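Local coordinates for protein cellobiose 2-epimerase (Spirochaeta thermophila DSM 6192, PDB 5ZIG) that probably catalyses the reversible epimerization of cellobiose to 4-O-beta-D-glucopyranosyl-D-mannose, at residues F29-Q34 / W65-A70; R346-H351 / G358-A363; S202-T207 / P211-A216; S264-L267 / P272-E275; T226-S231 / L236-D241. All coordinates share one frame; numbering follows the deposited sequence. Where two conformers were deposited one is given.

Interaction 1 of 5, residues F29-Q34 / W65-A70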
# COMPACT_ATOMS: atom_id res chain seq x y z
N PHE A 29 7.60 -10.08 14.89
CA PHE A 29 6.23 -10.28 15.33
C PHE A 29 5.45 -11.08 14.30
O PHE A 29 4.73 -12.01 14.66
CB PHE A 29 5.58 -8.92 15.60
CG PHE A 29 4.09 -8.98 15.84
CD1 PHE A 29 3.59 -8.98 17.14
CD2 PHE A 29 3.21 -8.96 14.78
CE1 PHE A 29 2.22 -8.98 17.37
CE2 PHE A 29 1.84 -9.00 15.00
CZ PHE A 29 1.35 -9.00 16.31
N TRP A 30 5.61 -10.76 13.02
CA TRP A 30 4.83 -11.48 12.01
C TRP A 30 5.36 -12.89 11.81
O TRP A 30 4.57 -13.81 11.59
CB TRP A 30 4.82 -10.69 10.70
CG TRP A 30 3.99 -9.47 10.85
CD1 TRP A 30 4.44 -8.17 10.89
CD2 TRP A 30 2.57 -9.41 11.03
NE1 TRP A 30 3.37 -7.32 11.07
CE2 TRP A 30 2.22 -8.05 11.14
CE3 TRP A 30 1.56 -10.38 11.08
CZ2 TRP A 30 0.89 -7.64 11.32
CZ3 TRP A 30 0.24 -9.97 11.25
CH2 TRP A 30 -0.08 -8.61 11.36
N LEU A 31 6.68 -13.08 11.91
CA LEU A 31 7.26 -14.41 11.81
C LEU A 31 6.63 -15.36 12.80
O LEU A 31 6.52 -16.56 12.52
CB LEU A 31 8.77 -14.37 12.04
CG LEU A 31 9.67 -14.12 10.84
CD1 LEU A 31 11.15 -14.12 11.26
CD2 LEU A 31 9.42 -15.15 9.78
N GLY A 32 6.23 -14.85 13.97
CA GLY A 32 5.56 -15.66 14.96
C GLY A 32 4.07 -15.82 14.77
O GLY A 32 3.40 -16.27 15.71
N GLN A 33 3.52 -15.47 13.61
CA GLN A 33 2.08 -15.53 13.37
C GLN A 33 1.71 -16.41 12.18
O GLN A 33 0.65 -16.23 11.58
CB GLN A 33 1.49 -14.13 13.17
CG GLN A 33 1.86 -13.13 14.23
CD GLN A 33 0.97 -13.23 15.43
OE1 GLN A 33 0.19 -14.17 15.57
NE2 GLN A 33 1.07 -12.25 16.31
N GLN A 34 2.59 -17.33 11.79
CA GLN A 34 2.30 -18.30 10.75
C GLN A 34 1.53 -19.48 11.34
O GLN A 34 1.85 -19.97 12.43
CB GLN A 34 3.61 -18.76 10.11
CG GLN A 34 4.57 -17.62 9.76
CD GLN A 34 5.81 -18.09 9.06
OE1 GLN A 34 5.76 -18.56 7.91
NE2 GLN A 34 6.95 -17.98 9.74
N TRP A 65 4.51 -10.16 -0.01
CA TRP A 65 5.34 -9.05 -0.47
C TRP A 65 6.36 -8.68 0.60
O TRP A 65 7.55 -8.55 0.32
CB TRP A 65 4.48 -7.84 -0.85
CG TRP A 65 5.30 -6.65 -1.39
CD1 TRP A 65 5.59 -6.38 -2.71
CD2 TRP A 65 5.91 -5.59 -0.63
NE1 TRP A 65 6.33 -5.23 -2.81
CE2 TRP A 65 6.54 -4.73 -1.55
CE3 TRP A 65 5.97 -5.29 0.74
CZ2 TRP A 65 7.25 -3.59 -1.14
CZ3 TRP A 65 6.68 -4.15 1.14
CH2 TRP A 65 7.29 -3.32 0.20
N THR A 66 5.92 -8.58 1.86
CA THR A 66 6.82 -8.14 2.92
C THR A 66 8.03 -9.06 3.05
O THR A 66 9.17 -8.60 3.06
CB THR A 66 6.06 -8.03 4.24
OG1 THR A 66 5.23 -6.86 4.22
CG2 THR A 66 7.03 -7.93 5.43
N PHE A 67 7.80 -10.38 3.10
CA PHE A 67 8.91 -11.29 3.35
C PHE A 67 9.79 -11.52 2.13
O PHE A 67 10.97 -11.89 2.29
CB PHE A 67 8.39 -12.62 3.91
CG PHE A 67 7.99 -12.51 5.36
CD1 PHE A 67 8.95 -12.49 6.35
CD2 PHE A 67 6.67 -12.36 5.71
CE1 PHE A 67 8.59 -12.36 7.68
CE2 PHE A 67 6.30 -12.24 7.04
CZ PHE A 67 7.25 -12.24 8.02
N SER A 68 9.25 -11.34 0.93
CA SER A 68 10.10 -11.29 -0.26
C SER A 68 11.10 -10.14 -0.18
O SER A 68 12.30 -10.33 -0.40
CB SER A 68 9.21 -11.15 -1.49
OG SER A 68 8.39 -12.30 -1.66
N GLN A 69 10.61 -8.94 0.12
CA GLN A 69 11.45 -7.75 0.16
C GLN A 69 12.46 -7.83 1.29
O GLN A 69 13.60 -7.36 1.15
CB GLN A 69 10.58 -6.50 0.30
CG GLN A 69 9.59 -6.34 -0.86
CD GLN A 69 10.27 -5.91 -2.14
OE1 GLN A 69 11.42 -5.46 -2.12
NE2 GLN A 69 9.56 -6.04 -3.27
N ALA A 70 12.05 -8.43 2.42
CA ALA A 70 12.96 -8.57 3.56
C ALA A 70 14.08 -9.55 3.26
O ALA A 70 15.22 -9.33 3.66
CB ALA A 70 12.19 -8.99 4.81

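Interaction 2 of 5, residues R346-H351 / G358-A363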
# COMPACT_ATOMS: atom_id res chain seq x y z
N ARG A 346 9.04 10.57 14.27
CA ARG A 346 9.06 10.71 15.72
C ARG A 346 7.69 10.37 16.31
O ARG A 346 7.60 9.68 17.33
CB ARG A 346 9.48 12.14 16.09
CG ARG A 346 9.79 12.37 17.55
CD ARG A 346 10.70 11.28 18.10
NE ARG A 346 11.12 11.57 19.47
CZ ARG A 346 11.70 10.68 20.27
NH1 ARG A 346 11.93 9.45 19.83
NH2 ARG A 346 12.06 11.02 21.51
N PHE A 347 6.62 10.83 15.66
CA PHE A 347 5.28 10.49 16.14
C PHE A 347 5.08 8.97 16.16
O PHE A 347 4.59 8.41 17.14
CB PHE A 347 4.22 11.17 15.28
CG PHE A 347 2.83 11.02 15.83
CD1 PHE A 347 2.38 11.87 16.83
CD2 PHE A 347 2.01 9.99 15.37
CE1 PHE A 347 1.12 11.72 17.36
CE2 PHE A 347 0.75 9.82 15.89
CZ PHE A 347 0.30 10.70 16.89
N ILE A 348 5.50 8.31 15.08
CA ILE A 348 5.38 6.85 14.98
C ILE A 348 6.16 6.18 16.10
O ILE A 348 5.64 5.29 16.79
CB ILE A 348 5.88 6.36 13.61
CG1 ILE A 348 5.03 6.93 12.47
CG2 ILE A 348 5.90 4.84 13.57
CD1 ILE A 348 5.68 6.73 11.10
N MET A 349 7.43 6.55 16.25
CA MET A 349 8.25 5.95 17.31
C MET A 349 7.68 6.22 18.70
O MET A 349 7.72 5.34 19.57
CB MET A 349 9.69 6.49 17.22
CG MET A 349 10.48 5.98 16.02
SD MET A 349 10.78 4.21 16.05
CE MET A 349 12.22 4.08 17.10
N ASP A 350 7.13 7.41 18.92
CA ASP A 350 6.66 7.79 20.25
C ASP A 350 5.36 7.09 20.62
O ASP A 350 5.16 6.73 21.78
CB ASP A 350 6.46 9.30 20.32
CG ASP A 350 7.75 10.04 20.53
OD1 ASP A 350 8.56 9.56 21.34
OD2 ASP A 350 7.92 11.10 19.90
N HIS A 351 4.46 6.90 19.66
CA HIS A 351 3.11 6.49 20.04
C HIS A 351 2.59 5.26 19.31
O HIS A 351 1.90 4.45 19.92
CB HIS A 351 2.16 7.69 19.82
CG HIS A 351 2.65 8.97 20.45
ND1 HIS A 351 2.92 9.09 21.80
CD2 HIS A 351 2.91 10.18 19.91
CE1 HIS A 351 3.33 10.31 22.06
NE2 HIS A 351 3.33 11.00 20.93
N GLY A 358 3.66 -5.68 21.06
CA GLY A 358 4.21 -5.96 19.75
C GLY A 358 3.67 -5.17 18.59
O GLY A 358 2.65 -4.60 18.68
N GLU A 359 4.45 -5.09 17.53
CA GLU A 359 4.12 -4.37 16.31
C GLU A 359 3.72 -2.91 16.53
O GLU A 359 4.19 -2.26 17.37
CB GLU A 359 3.02 -5.12 15.54
CG GLU A 359 3.30 -5.46 14.11
CD GLU A 359 2.78 -4.42 13.16
OE1 GLU A 359 2.04 -3.54 13.52
OE2 GLU A 359 3.13 -4.49 12.02
N TRP A 360 2.81 -2.44 15.72
CA TRP A 360 2.29 -1.12 15.78
C TRP A 360 0.79 -1.09 16.03
O TRP A 360 0.08 -1.93 15.58
CB TRP A 360 2.55 -0.37 14.46
CG TRP A 360 3.98 -0.09 14.01
CD1 TRP A 360 5.12 -0.67 14.44
CD2 TRP A 360 4.39 0.82 13.00
NE1 TRP A 360 6.17 -0.21 13.81
CE2 TRP A 360 5.77 0.73 12.92
CE3 TRP A 360 3.73 1.69 12.18
CZ2 TRP A 360 6.49 1.50 12.04
CZ3 TRP A 360 4.45 2.44 11.32
CH2 TRP A 360 5.81 2.33 11.26
N PHE A 361 0.32 -0.15 16.83
CA PHE A 361 -1.11 0.04 16.99
C PHE A 361 -1.75 0.38 15.65
O PHE A 361 -1.12 1.00 14.78
CB PHE A 361 -1.38 1.12 18.02
CG PHE A 361 -0.98 0.72 19.43
CD1 PHE A 361 -0.04 1.45 20.16
CD2 PHE A 361 -1.53 -0.41 20.02
CE1 PHE A 361 0.33 1.07 21.45
CE2 PHE A 361 -1.17 -0.80 21.31
CZ PHE A 361 -0.25 -0.06 22.03
N TRP A 362 -3.00 -0.06 15.45
CA TRP A 362 -3.77 0.40 14.30
C TRP A 362 -3.92 1.92 14.30
O TRP A 362 -3.86 2.56 13.25
CB TRP A 362 -5.16 -0.25 14.30
CG TRP A 362 -6.05 0.26 13.21
CD1 TRP A 362 -6.68 1.48 13.17
CD2 TRP A 362 -6.43 -0.43 12.02
NE1 TRP A 362 -7.41 1.59 12.01
CE2 TRP A 362 -7.28 0.43 11.29
CE3 TRP A 362 -6.14 -1.70 11.51
CZ2 TRP A 362 -7.83 0.07 10.06
CZ3 TRP A 362 -6.69 -2.06 10.28
CH2 TRP A 362 -7.52 -1.17 9.57
N ALA A 363 -4.14 2.51 15.48
CA ALA A 363 -4.40 3.94 15.59
C ALA A 363 -4.27 4.40 17.04
O ALA A 363 -4.44 3.62 17.99
CB ALA A 363 -5.79 4.29 15.05

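Interaction 3 of 5, residues S202-T207 / P211-A216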
# COMPACT_ATOMS: atom_id res chain seq x y z
N SER A 202 3.57 -0.83 -11.70
CA SER A 202 4.93 -0.29 -11.57
C SER A 202 5.92 -1.40 -11.23
O SER A 202 6.98 -1.51 -11.85
CB SER A 202 4.99 0.82 -10.53
OG SER A 202 4.30 1.99 -10.96
N THR A 203 5.57 -2.25 -10.27
CA THR A 203 6.46 -3.32 -9.82
C THR A 203 6.52 -4.47 -10.84
O THR A 203 7.60 -5.04 -11.06
CB THR A 203 6.01 -3.80 -8.42
OG1 THR A 203 6.35 -2.81 -7.44
CG2 THR A 203 6.67 -5.13 -8.02
N LEU A 204 5.40 -4.81 -11.47
CA LEU A 204 5.45 -5.82 -12.53
C LEU A 204 6.29 -5.33 -13.70
O LEU A 204 7.07 -6.09 -14.29
CB LEU A 204 4.03 -6.20 -12.99
CG LEU A 204 3.91 -7.30 -14.06
CD1 LEU A 204 4.51 -8.63 -13.58
CD2 LEU A 204 2.48 -7.48 -14.58
N PHE A 205 6.19 -4.03 -14.02
CA PHE A 205 7.03 -3.46 -15.08
C PHE A 205 8.50 -3.39 -14.67
O PHE A 205 9.39 -3.65 -15.49
CB PHE A 205 6.52 -2.06 -15.45
CG PHE A 205 7.34 -1.39 -16.52
CD1 PHE A 205 7.22 -1.78 -17.84
CD2 PHE A 205 8.22 -0.36 -16.20
CE1 PHE A 205 7.96 -1.16 -18.83
CE2 PHE A 205 8.96 0.26 -17.18
CZ PHE A 205 8.83 -0.14 -18.49
N ARG A 206 8.78 -3.01 -13.42
CA ARG A 206 10.16 -3.04 -12.94
C ARG A 206 10.74 -4.44 -13.06
O ARG A 206 11.90 -4.62 -13.44
CB ARG A 206 10.25 -2.57 -11.49
CG ARG A 206 11.67 -2.68 -10.94
CD ARG A 206 11.79 -2.16 -9.48
NE ARG A 206 11.89 -0.71 -9.46
CZ ARG A 206 10.89 0.11 -9.15
NH1 ARG A 206 9.70 -0.39 -8.83
NH2 ARG A 206 11.10 1.42 -9.17
N THR A 207 9.94 -5.46 -12.74
CA THR A 207 10.41 -6.84 -12.74
C THR A 207 10.62 -7.38 -14.16
O THR A 207 11.51 -8.20 -14.38
CB THR A 207 9.40 -7.72 -11.96
OG1 THR A 207 9.08 -7.10 -10.69
CG2 THR A 207 9.92 -9.15 -11.73
N PRO A 211 6.39 -4.06 -22.28
CA PRO A 211 5.74 -2.80 -22.68
C PRO A 211 4.23 -2.77 -22.46
O PRO A 211 3.66 -1.67 -22.35
CB PRO A 211 6.09 -2.69 -24.18
CG PRO A 211 7.36 -3.47 -24.33
CD PRO A 211 7.24 -4.62 -23.35
N ARG A 212 3.56 -3.92 -22.40
CA ARG A 212 2.12 -3.90 -22.18
C ARG A 212 1.80 -3.39 -20.78
O ARG A 212 0.81 -2.68 -20.58
CB ARG A 212 1.52 -5.29 -22.42
CG ARG A 212 1.59 -5.72 -23.88
CD ARG A 212 0.44 -6.64 -24.26
NE ARG A 212 -0.80 -6.29 -23.57
CZ ARG A 212 -1.34 -7.01 -22.59
NH1 ARG A 212 -0.74 -8.12 -22.16
NH2 ARG A 212 -2.47 -6.61 -22.02
N VAL A 213 2.64 -3.72 -19.81
CA VAL A 213 2.48 -3.12 -18.49
C VAL A 213 2.67 -1.61 -18.56
O VAL A 213 1.88 -0.85 -17.99
CB VAL A 213 3.44 -3.77 -17.48
CG1 VAL A 213 2.92 -3.54 -16.03
CG2 VAL A 213 3.55 -5.22 -17.79
N ARG A 214 3.72 -1.16 -19.27
CA ARG A 214 4.00 0.28 -19.29
C ARG A 214 2.84 1.04 -19.91
O ARG A 214 2.51 2.15 -19.49
CB ARG A 214 5.29 0.59 -20.05
CG ARG A 214 5.33 2.03 -20.60
CD ARG A 214 6.31 2.25 -21.75
NE ARG A 214 7.57 2.81 -21.27
CZ ARG A 214 8.74 2.18 -21.32
NH1 ARG A 214 8.81 0.96 -21.84
NH2 ARG A 214 9.83 2.77 -20.86
N GLU A 215 2.22 0.44 -20.93
CA GLU A 215 1.08 1.07 -21.57
C GLU A 215 -0.12 1.15 -20.63
O GLU A 215 -0.81 2.17 -20.58
CB GLU A 215 0.75 0.31 -22.86
CG GLU A 215 1.84 0.55 -23.93
CD GLU A 215 1.73 -0.35 -25.16
OE1 GLU A 215 0.89 -1.27 -25.19
OE2 GLU A 215 2.52 -0.12 -26.10
N ALA A 216 -0.39 0.08 -19.87
CA ALA A 216 -1.44 0.15 -18.86
C ALA A 216 -1.12 1.22 -17.81
O ALA A 216 -2.01 1.94 -17.35
CB ALA A 216 -1.65 -1.21 -18.20

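Interaction 4 of 5, residues S264-L267 / P272-E275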
# COMPACT_ATOMS: atom_id res chain seq x y z
N SER A 264 5.82 5.52 -10.83
CA SER A 264 5.39 5.09 -12.16
C SER A 264 5.89 6.03 -13.25
O SER A 264 6.36 5.58 -14.31
CB SER A 264 3.86 4.98 -12.20
OG SER A 264 3.26 6.21 -11.85
N VAL A 265 5.82 7.35 -13.02
CA VAL A 265 6.26 8.32 -14.03
C VAL A 265 7.78 8.35 -14.13
O VAL A 265 8.34 8.64 -15.20
CB VAL A 265 5.66 9.71 -13.74
CG1 VAL A 265 6.22 10.80 -14.71
CG2 VAL A 265 4.17 9.68 -13.87
N GLU A 266 8.49 7.99 -13.05
CA GLU A 266 9.92 7.77 -13.16
C GLU A 266 10.24 6.52 -13.98
O GLU A 266 11.13 6.53 -14.83
CB GLU A 266 10.54 7.69 -11.76
CG GLU A 266 12.07 7.66 -11.77
CD GLU A 266 12.68 8.20 -10.48
OE1 GLU A 266 13.92 8.10 -10.34
OE2 GLU A 266 11.94 8.73 -9.62
N LEU A 267 9.51 5.42 -13.74
CA LEU A 267 9.73 4.24 -14.57
C LEU A 267 9.44 4.52 -16.04
O LEU A 267 10.05 3.91 -16.92
CB LEU A 267 8.87 3.08 -14.07
CG LEU A 267 9.34 2.38 -12.80
CD1 LEU A 267 8.24 1.44 -12.32
CD2 LEU A 267 10.65 1.62 -13.06
N PRO A 272 15.52 13.48 -14.71
CA PRO A 272 14.46 14.17 -13.96
C PRO A 272 13.08 13.92 -14.55
O PRO A 272 12.96 13.65 -15.75
CB PRO A 272 14.83 15.64 -14.12
CG PRO A 272 15.45 15.69 -15.49
CD PRO A 272 16.26 14.41 -15.59
N LEU A 273 12.05 14.01 -13.71
CA LEU A 273 10.69 13.75 -14.17
C LEU A 273 10.17 14.93 -14.98
O LEU A 273 10.76 16.01 -14.99
CB LEU A 273 9.81 13.42 -12.96
CG LEU A 273 9.79 11.95 -12.53
CD1 LEU A 273 11.09 11.55 -11.85
CD2 LEU A 273 8.61 11.63 -11.60
N PRO A 274 9.07 14.74 -15.73
CA PRO A 274 8.52 15.85 -16.51
C PRO A 274 8.03 16.99 -15.63
O PRO A 274 7.55 16.78 -14.52
CB PRO A 274 7.35 15.21 -17.27
CG PRO A 274 7.76 13.76 -17.38
CD PRO A 274 8.47 13.45 -16.10
N GLU A 275 8.16 18.21 -16.15
CA GLU A 275 7.72 19.39 -15.41
C GLU A 275 6.22 19.40 -15.20
O GLU A 275 5.75 19.88 -14.16
CB GLU A 275 8.15 20.66 -16.16
CG GLU A 275 9.65 20.80 -16.32
CD GLU A 275 10.39 20.80 -14.99
OE1 GLU A 275 9.81 21.26 -13.98
OE2 GLU A 275 11.55 20.34 -14.95

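Interaction 5 of 5, residues T226-S231 / L236-D241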
# COMPACT_ATOMS: atom_id res chain seq x y z
N THR A 226 -6.68 13.12 -14.89
CA THR A 226 -7.91 13.72 -15.40
C THR A 226 -9.11 13.51 -14.49
O THR A 226 -9.88 14.45 -14.26
CB THR A 226 -8.26 13.17 -16.80
OG1 THR A 226 -7.14 13.29 -17.69
CG2 THR A 226 -9.43 13.94 -17.38
N HIS A 227 -9.31 12.29 -13.98
CA HIS A 227 -10.53 12.00 -13.24
C HIS A 227 -10.30 11.94 -11.73
O HIS A 227 -11.10 12.49 -10.97
CB HIS A 227 -11.17 10.69 -13.73
CG HIS A 227 -11.55 10.69 -15.18
ND1 HIS A 227 -12.45 11.59 -15.72
CD2 HIS A 227 -11.15 9.91 -16.21
CE1 HIS A 227 -12.58 11.37 -17.02
NE2 HIS A 227 -11.80 10.35 -17.34
N ILE A 228 -9.23 11.29 -11.27
CA ILE A 228 -9.09 11.02 -9.84
C ILE A 228 -8.45 12.18 -9.10
O ILE A 228 -8.94 12.60 -8.05
CB ILE A 228 -8.31 9.70 -9.63
CG1 ILE A 228 -9.04 8.56 -10.35
CG2 ILE A 228 -8.14 9.46 -8.12
CD1 ILE A 228 -8.67 7.14 -9.91
N ALA A 229 -7.36 12.72 -9.64
CA ALA A 229 -6.59 13.77 -8.98
C ALA A 229 -6.42 14.98 -9.89
O ALA A 229 -5.29 15.37 -10.21
CB ALA A 229 -5.24 13.23 -8.54
N PRO A 230 -7.51 15.61 -10.33
CA PRO A 230 -7.34 16.79 -11.21
C PRO A 230 -6.78 17.99 -10.47
O PRO A 230 -5.94 18.72 -11.01
CB PRO A 230 -8.75 17.05 -11.74
CG PRO A 230 -9.67 16.51 -10.65
CD PRO A 230 -8.94 15.31 -10.08
N SER A 231 -7.24 18.22 -9.24
CA SER A 231 -6.85 19.37 -8.44
C SER A 231 -5.79 18.92 -7.41
O SER A 231 -4.80 18.32 -7.82
CB SER A 231 -8.09 20.02 -7.84
OG SER A 231 -8.48 19.34 -6.66
N LEU A 236 -12.62 10.26 -4.13
CA LEU A 236 -12.74 8.91 -3.59
C LEU A 236 -13.49 7.96 -4.52
O LEU A 236 -12.97 6.89 -4.86
CB LEU A 236 -13.43 8.96 -2.22
CG LEU A 236 -12.63 9.67 -1.12
CD1 LEU A 236 -13.40 9.67 0.19
CD2 LEU A 236 -11.27 9.02 -0.93
N TYR A 237 -14.69 8.35 -4.96
CA TYR A 237 -15.67 7.42 -5.51
C TYR A 237 -16.25 7.98 -6.80
O TYR A 237 -16.56 9.18 -6.88
CB TYR A 237 -16.80 7.18 -4.49
CG TYR A 237 -16.35 6.68 -3.12
CD1 TYR A 237 -15.66 5.48 -2.98
CD2 TYR A 237 -16.68 7.40 -1.96
CE1 TYR A 237 -15.26 5.02 -1.74
CE2 TYR A 237 -16.29 6.94 -0.70
CZ TYR A 237 -15.59 5.75 -0.60
OH TYR A 237 -15.21 5.28 0.64
N PHE A 238 -16.42 7.12 -7.80
CA PHE A 238 -16.76 7.59 -9.14
C PHE A 238 -17.75 6.66 -9.83
O PHE A 238 -17.68 5.43 -9.69
CB PHE A 238 -15.50 7.73 -10.01
CG PHE A 238 -14.41 8.57 -9.38
CD1 PHE A 238 -13.50 8.02 -8.50
CD2 PHE A 238 -14.31 9.93 -9.69
CE1 PHE A 238 -12.49 8.81 -7.92
CE2 PHE A 238 -13.31 10.71 -9.13
CZ PHE A 238 -12.39 10.16 -8.24
N ALA A 239 -18.66 7.25 -10.61
CA ALA A 239 -19.55 6.49 -11.48
C ALA A 239 -18.76 5.84 -12.61
O ALA A 239 -17.56 6.05 -12.77
CB ALA A 239 -20.65 7.39 -12.07
N GLU A 240 -19.47 5.04 -13.42
CA GLU A 240 -18.82 4.38 -14.55
C GLU A 240 -18.18 5.39 -15.49
O GLU A 240 -17.02 5.22 -15.89
CB GLU A 240 -19.83 3.50 -15.30
CG GLU A 240 -19.21 2.39 -16.11
CD GLU A 240 -20.15 1.82 -17.16
OE1 GLU A 240 -21.21 2.44 -17.41
OE2 GLU A 240 -19.82 0.76 -17.74
N ASP A 241 -18.90 6.47 -15.82
CA ASP A 241 -18.38 7.54 -16.67
C ASP A 241 -17.51 8.54 -15.89
O ASP A 241 -17.29 9.65 -16.39
CB ASP A 241 -19.52 8.26 -17.39
CG ASP A 241 -20.45 9.02 -16.44
OD1 ASP A 241 -20.20 9.05 -15.21
OD2 ASP A 241 -21.45 9.58 -16.93

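Interaction 1 of 5, residues F29-Q34 / W65-A70
Phe-67 reaches from helix 57-73 to the C-terminal end of helix 7-31, where Trp-30 and Leu-31 receive its ring; both helices belong to the (alpha/alpha)6-barrel fold of the N-acylglucosamine 2-epimerase family. From CB outward, the first torsion sets CG beside the backbone N and anti to the carbonyl carbon (chi1 -76°), and from there the ring runs on toward the other helix. One rim atom, CE1, meets the branch of Leu-31: Phe-67 CE1 lies 3.6 Å from Leu-31 CD2, with Leu-31 CG only slightly farther off. This approach is oblique to the ring. At the tip, Phe-67 CZ comes 3.9 Å from Trp-30 CB, which sits at the ring edge, near its plane. The same CZ is 4.0 Å from Leu-31 N, so the end of the ring packs on backbone as well as side chains. Ala-82 of helix 77-94 also touches Phe-67 and Leu-31, bringing a third helix to the contact. Trp-30 takes part through its CB, while its indole leads away and gives its NE1 hydrogen to Glu-359 OE2. Just beyond, Gly-32 is the first residue to leave helical geometry, and Gln-34 folds back on the helix end: Gln-34 NE2 donates to Leu-31 O at 3.2 Å, nearly straight at 167°, in the carbonyl plane and on a lone pair.

Interaction 2 of 5, residues R346-H351 / G358-A363
Ile-348 lays its CG2 methyl over one face of the Trp-360 indole, a CH-pi contact in which CG2 stands 3.6 Å from the centroid of the six-membered ring of Trp-360 and 21° off the normal. The methyl is shifted toward the rim, and its closest approach is the 3.4 Å from Ile-348 CG2 to Trp-360 CH2. Because this branch is the one trans to the backbone N, CG1 being beside that N (chi1 -63°), the methyl can project from the helix onto the ring. A second, more polar touch lies farther along the helix, where His-351 O meets the edge of the Phe-361 ring in its plane, 3.6 Å from Phe-361 CD1. Next to the indole, Trp-360 N donates to Glu-359 OE1 at 2.6 Å, arriving from above the carboxylate plane; Lys-381 NZ forms a salt bridge with the same oxygen. The pyrrole N-H of the indole is held too: Trp-360 NE1 is hydrogen-bonded to Gln-21 OE1. In the fold, residues 358-362 form part of the loop that follows helix 336-352 and leads into strand 363-364, while Trp-360 also packs on Ile-26 of helix 7-31 and on Trp-315 at the start of helix 315-332.

Interaction 3 of 5, residues S202-T207 / P211-A216
Phe-205 and Leu-204 of helix 191-208 pack against Val-213 and Arg-214 of helix 211-228 across the short turn that links the two helices. The apolar part centres on Val-213, whose two methyls divide the work. Val-213 CG1 lies 3.9 Å from Phe-205 CB and about as far from the Phe-205 backbone N, while Val-213 CG2 meets Leu-204 CD2 at 4.1 Å, the two side chains crossing at about a right angle.

The second kind of contact joins ring and arginine. Phe-205 swings its ring out with CG trans to the backbone N (chi1 180°), bringing CE1 to 3.4 Å from Arg-214 CB. A bend in the arginine chain at chi3 brings one face of the guanidinium to the ring corner, with Phe-205 CZ 3.5 Å from Arg-214 NH1. With the two planes 75° apart, this is a ring corner pointing at a guanidinium face rather than a parallel stack.

The polar bonding stays within one helix. Thr-207 OG1 donates to Thr-203 O at 2.6 Å, and Thr-207 N reaches that same oxygen from the opposite face of its plane.

The segment axes approach to 8.8 Å and run roughly antiparallel, at 153°: a helical hairpin, as expected in the (alpha/alpha)6-barrel fold of this family.

Interaction 4 of 5, residues S264-L267 / P272-E275
Glu-266 OE2 is the polar atom that comes closest across this contact, and what it meets is carbon: it lies 3.7 Å from Leu-273 CD1. No hydrogen bond joins the two segments; the glutamate takes part by van der Waals contact. With the chain extended beyond CG, it crosses the leucine at about a right angle, and Glu-266 CB is also within 3.9 Å of Leu-273 CD1; the methyl therefore rests along the aliphatic part of the glutamate as well as near its carboxylate.

The other methyl of the leucine turns to Val-265. Leu-273 CD2 sits 4.0 Å from Val-265 CG1 and 3.9 Å from the backbone Glu-266 N, which places it against the helix surface between the two residues. Val-265 CG1, trans to its own backbone N (chi1 174°), is shared: besides the leucine it meets the proline ring, with Val-265 CG1 and Pro-274 CD 3.7 Å apart. Leucine and proline thus approach the valine together, each obliquely.

The peptide bond before Pro-272 is cis, and Pro-274 occupies the N-cap position of the helix that follows. Through Val-265 and Glu-266, the short connection between two successive helices of the alpha-helical barrel is packed back onto helix 251-269 immediately before the chain enters helix 275-294. On helix 251-269, Leu-273 also touches Thr-262 and Pro-274 touches Tyr-269, while Val-265 touches Ile-221 of helix 211-228.

Interaction 5 of 5, residues T226-S231 / L236-D241
His-227, near the end of helix 211-228, meets Phe-238 through its backbone: His-227 O lies 3.4 Å from Phe-238 CE2 and 3.8 Å from Phe-238 CZ. Its imidazole takes another course and stacks on Trp-242, whose indole also meets the Phe-238 ring. Ile-228 comes next, again with backbone in the lead. Ile-228 CA is 3.8 Å from Phe-238 CZ, whereas the nearest side-chain approach, Ile-228 CG1 to Phe-238 CE1, is a looser 4.2 Å. The CE2-CZ end of the ring thus rests by the peptide joining the two residues, meeting both His-227 O and Ile-228 CA obliquely. What puts it there is the phenylalanine's first torsion, with CG beside the backbone N and anti to the carbonyl carbon (chi1 -53°), together with a CB already directed at the helix.

At Ala-229 the chain leaves helical geometry, and Ala-229 O accepts a hydrogen bond from Trp-280 NE1. Phe-238 itself belongs to the short strand 237-238, the middle one of an antiparallel three-stranded sheet with 189-190 and 244-245, so the contact joins a helix end to that sheet.

Chemically this is a ring on a helix end, with no hydrogen bond between the segments, and the hold is probably van der Waals contact and burial of the ring.

In the fold
Four of the five contacts meet in pairs; interaction 5 touches none of the others. Interactions 1 and 2, with centres 18 Å apart, join through the Trp-30 to Glu-359 bond, 3.0 Å from NE1 to OE2, and through Phe-29, whose CD2 packs 3.6 Å from Glu-359 CG. Interactions 3 and 4, centres 14 Å apart, also meet, with Ser-202 OG 3.3 Å from Ser-264 CB and Leu-267 lying against the helix of 202-207. Interaction 5 shares helix 211-228 with interaction 3, interaction 3 near its start and interaction 5 at its end, their centres about 23 Å apart. Interactions 2 and 3 lie on opposite sides of the chain's centre, about 34 Å between centres, as do interactions 1 and 5 at about 35 Å.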